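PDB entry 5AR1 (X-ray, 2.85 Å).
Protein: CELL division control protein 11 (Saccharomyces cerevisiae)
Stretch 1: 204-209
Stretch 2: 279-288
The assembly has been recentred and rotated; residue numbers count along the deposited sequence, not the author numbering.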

# COMPACT_ATOMS: atom_id res chain seq x y z
N ILE A 204 0.27 -7.69 -5.45
CA ILE A 204 0.50 -6.30 -5.10
C ILE A 204 -0.38 -5.43 -5.99
O ILE A 204 -0.72 -5.88 -7.08
CB ILE A 204 2.04 -6.09 -5.29
CG1 ILE A 204 2.70 -5.87 -3.93
CG2 ILE A 204 2.51 -5.03 -6.36
CD1 ILE A 204 2.65 -7.09 -3.04
N TYR A 205 -0.80 -4.20 -5.54
CA TYR A 205 -1.60 -3.29 -6.39
C TYR A 205 -0.62 -2.69 -7.33
O TYR A 205 0.25 -1.93 -6.89
CB TYR A 205 -2.27 -2.17 -5.57
CG TYR A 205 -3.18 -1.26 -6.38
CD1 TYR A 205 -4.51 -1.60 -6.60
CD2 TYR A 205 -2.72 -0.06 -6.90
CE1 TYR A 205 -5.36 -0.76 -7.32
CE2 TYR A 205 -3.56 0.79 -7.63
CZ TYR A 205 -4.89 0.44 -7.82
OH TYR A 205 -5.74 1.25 -8.53
N ASN A 206 -0.69 -3.08 -8.60
CA ASN A 206 0.30 -2.57 -9.55
C ASN A 206 -0.25 -1.48 -10.49
O ASN A 206 0.07 -1.45 -11.68
CB ASN A 206 0.92 -3.74 -10.29
CG ASN A 206 2.13 -3.32 -11.06
OD1 ASN A 206 2.93 -2.51 -10.59
ND2 ASN A 206 2.21 -3.79 -12.29
N PHE A 207 -1.05 -0.56 -9.95
CA PHE A 207 -1.62 0.57 -10.68
C PHE A 207 -2.38 0.13 -11.97
O PHE A 207 -2.06 0.60 -13.08
CB PHE A 207 -0.54 1.64 -10.93
CG PHE A 207 -0.01 2.16 -9.62
CD1 PHE A 207 -0.71 3.12 -8.90
CD2 PHE A 207 1.13 1.61 -9.05
CE1 PHE A 207 -0.26 3.56 -7.66
CE2 PHE A 207 1.58 2.05 -7.81
CZ PHE A 207 0.90 3.03 -7.13
N PRO A 208 -3.39 -0.78 -11.82
CA PRO A 208 -4.19 -1.21 -12.99
C PRO A 208 -4.95 -0.03 -13.57
O PRO A 208 -5.45 0.80 -12.81
CB PRO A 208 -5.18 -2.22 -12.38
CG PRO A 208 -4.60 -2.61 -11.07
CD PRO A 208 -3.89 -1.40 -10.58
N PHE A 209 -5.01 0.06 -14.90
CA PHE A 209 -5.64 1.20 -15.57
C PHE A 209 -6.74 0.81 -16.55
O PHE A 209 -6.72 -0.31 -17.08
CB PHE A 209 -4.56 2.05 -16.27
CG PHE A 209 -3.90 1.36 -17.45
CD1 PHE A 209 -2.85 0.48 -17.27
CD2 PHE A 209 -4.36 1.58 -18.75
CE1 PHE A 209 -2.27 -0.18 -18.35
CE2 PHE A 209 -3.78 0.92 -19.83
CZ PHE A 209 -2.74 0.05 -19.63
N SER A 279 -6.87 10.81 -7.42
CA SER A 279 -7.39 9.93 -8.47
C SER A 279 -7.04 8.49 -8.20
O SER A 279 -7.91 7.64 -8.30
CB SER A 279 -6.95 10.38 -9.86
OG SER A 279 -5.54 10.32 -9.97
N HIS A 280 -5.80 8.23 -7.75
CA HIS A 280 -5.37 6.88 -7.41
C HIS A 280 -6.12 6.32 -6.19
O HIS A 280 -6.50 5.15 -6.18
CB HIS A 280 -3.87 6.82 -7.22
CG HIS A 280 -3.15 6.81 -8.52
ND1 HIS A 280 -3.14 5.67 -9.33
CD2 HIS A 280 -2.45 7.79 -9.15
CE1 HIS A 280 -2.40 5.99 -10.38
NE2 HIS A 280 -1.98 7.26 -10.32
N LEU A 281 -6.39 7.19 -5.20
CA LEU A 281 -7.12 6.85 -4.00
C LEU A 281 -8.53 6.38 -4.42
O LEU A 281 -9.01 5.35 -3.94
CB LEU A 281 -7.16 8.09 -3.09
CG LEU A 281 -6.50 8.01 -1.70
CD1 LEU A 281 -5.32 7.11 -1.67
CD2 LEU A 281 -6.08 9.37 -1.24
N HIS A 282 -9.11 7.07 -5.43
CA HIS A 282 -10.39 6.71 -6.03
C HIS A 282 -10.30 5.40 -6.78
O HIS A 282 -11.29 4.69 -6.84
CB HIS A 282 -10.90 7.82 -6.94
CG HIS A 282 -11.71 8.87 -6.23
ND1 HIS A 282 -12.33 8.61 -5.02
CD2 HIS A 282 -12.00 10.13 -6.61
CE1 HIS A 282 -12.96 9.72 -4.70
NE2 HIS A 282 -12.80 10.67 -5.63
N ASP A 283 -9.11 5.04 -7.34
CA ASP A 283 -8.98 3.75 -8.01
C ASP A 283 -8.81 2.60 -6.98
O ASP A 283 -9.30 1.51 -7.23
CB ASP A 283 -7.90 3.74 -9.10
CG ASP A 283 -8.20 4.60 -10.34
OD1 ASP A 283 -9.39 4.97 -10.54
OD2 ASP A 283 -7.26 4.87 -11.12
N LEU A 284 -8.19 2.86 -5.82
CA LEU A 284 -8.00 1.87 -4.76
C LEU A 284 -9.32 1.72 -4.02
O LEU A 284 -9.63 0.63 -3.52
CB LEU A 284 -6.92 2.32 -3.75
CG LEU A 284 -5.53 2.62 -4.27
CD1 LEU A 284 -4.90 3.73 -3.48
CD2 LEU A 284 -4.66 1.40 -4.20
N LYS A 285 -10.09 2.82 -3.92
CA LYS A 285 -11.39 2.78 -3.24
C LYS A 285 -12.28 1.91 -4.11
O LYS A 285 -12.81 0.93 -3.62
CB LYS A 285 -11.98 4.20 -3.10
CG LYS A 285 -12.95 4.38 -1.97
CD LYS A 285 -14.23 5.04 -2.45
CE LYS A 285 -15.19 5.32 -1.31
NZ LYS A 285 -14.92 6.63 -0.66
N ASN A 286 -12.29 2.18 -5.42
CA ASN A 286 -13.07 1.45 -6.41
C ASN A 286 -12.59 0.04 -6.59
O ASN A 286 -13.43 -0.84 -6.64
CB ASN A 286 -13.14 2.21 -7.73
CG ASN A 286 -14.03 3.45 -7.68
OD1 ASN A 286 -14.25 4.05 -6.61
ND2 ASN A 286 -14.54 3.87 -8.83
N TYR A 287 -11.29 -0.20 -6.61
CA TYR A 287 -10.75 -1.56 -6.75
C TYR A 287 -11.17 -2.44 -5.57
O TYR A 287 -11.60 -3.57 -5.82
CB TYR A 287 -9.21 -1.56 -6.96
CG TYR A 287 -8.70 -2.83 -7.61
CD1 TYR A 287 -8.34 -3.94 -6.84
CD2 TYR A 287 -8.62 -2.95 -8.99
CE1 TYR A 287 -7.90 -5.12 -7.44
CE2 TYR A 287 -8.16 -4.12 -9.60
CZ TYR A 287 -7.81 -5.21 -8.82
OH TYR A 287 -7.41 -6.38 -9.41
N THR A 288 -11.11 -1.94 -4.31
CA THR A 288 -11.49 -2.79 -3.18
C THR A 288 -12.98 -3.08 -3.15
O THR A 288 -13.35 -4.10 -2.58
CB THR A 288 -10.98 -2.33 -1.80
OG1 THR A 288 -11.71 -1.19 -1.35
CG2 THR A 288 -9.46 -2.11 -1.77

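Residues 204-209 form an irregular segment lying beside one face of residues 279-288, part of a longer helix whose backbone is tied by i to i+4 hydrogen bonds such as Y287 N to D283 O (2.7 Å). The backbones stay well apart, with CA of Y205 8.4 Å from CA of L284 and CA of F207 8.0 Å from CA of H280, so side chains fill the gap. H280, D283, L284 and Y287, at steps of three, one and three, lie on one side of the helix. No hydrogen bond crosses the contact; packing buries 335 Å² in total. Y205, F207 and L284 are buried in the structure, as their largely apolar side chains suit. The t rotamer of Y205 carries its ring, from a CB that points sideways, in among D283, L284 and Y287. L284 CD2 sits over one face of the Y205 ring, 3.5 Å from that ring's centroid and 6° off its normal, a CH-pi contact. The edge of the Y205 ring meets the face of Y287 (centroids 5.7 Å apart, planes at 87°), while Y205 OH reaches CB of exposed D283 at 3.3 Å. F207, in the m rotamer, repeats the edge-to-face theme, offset, against the flat aromatic face of H280, with F207 CD1 3.5 Å from H280 ND1. At the exposed margin, P208 CG packs 4.1 Å from Y287 CE2, its compact apolar ring covering part of the tyrosine.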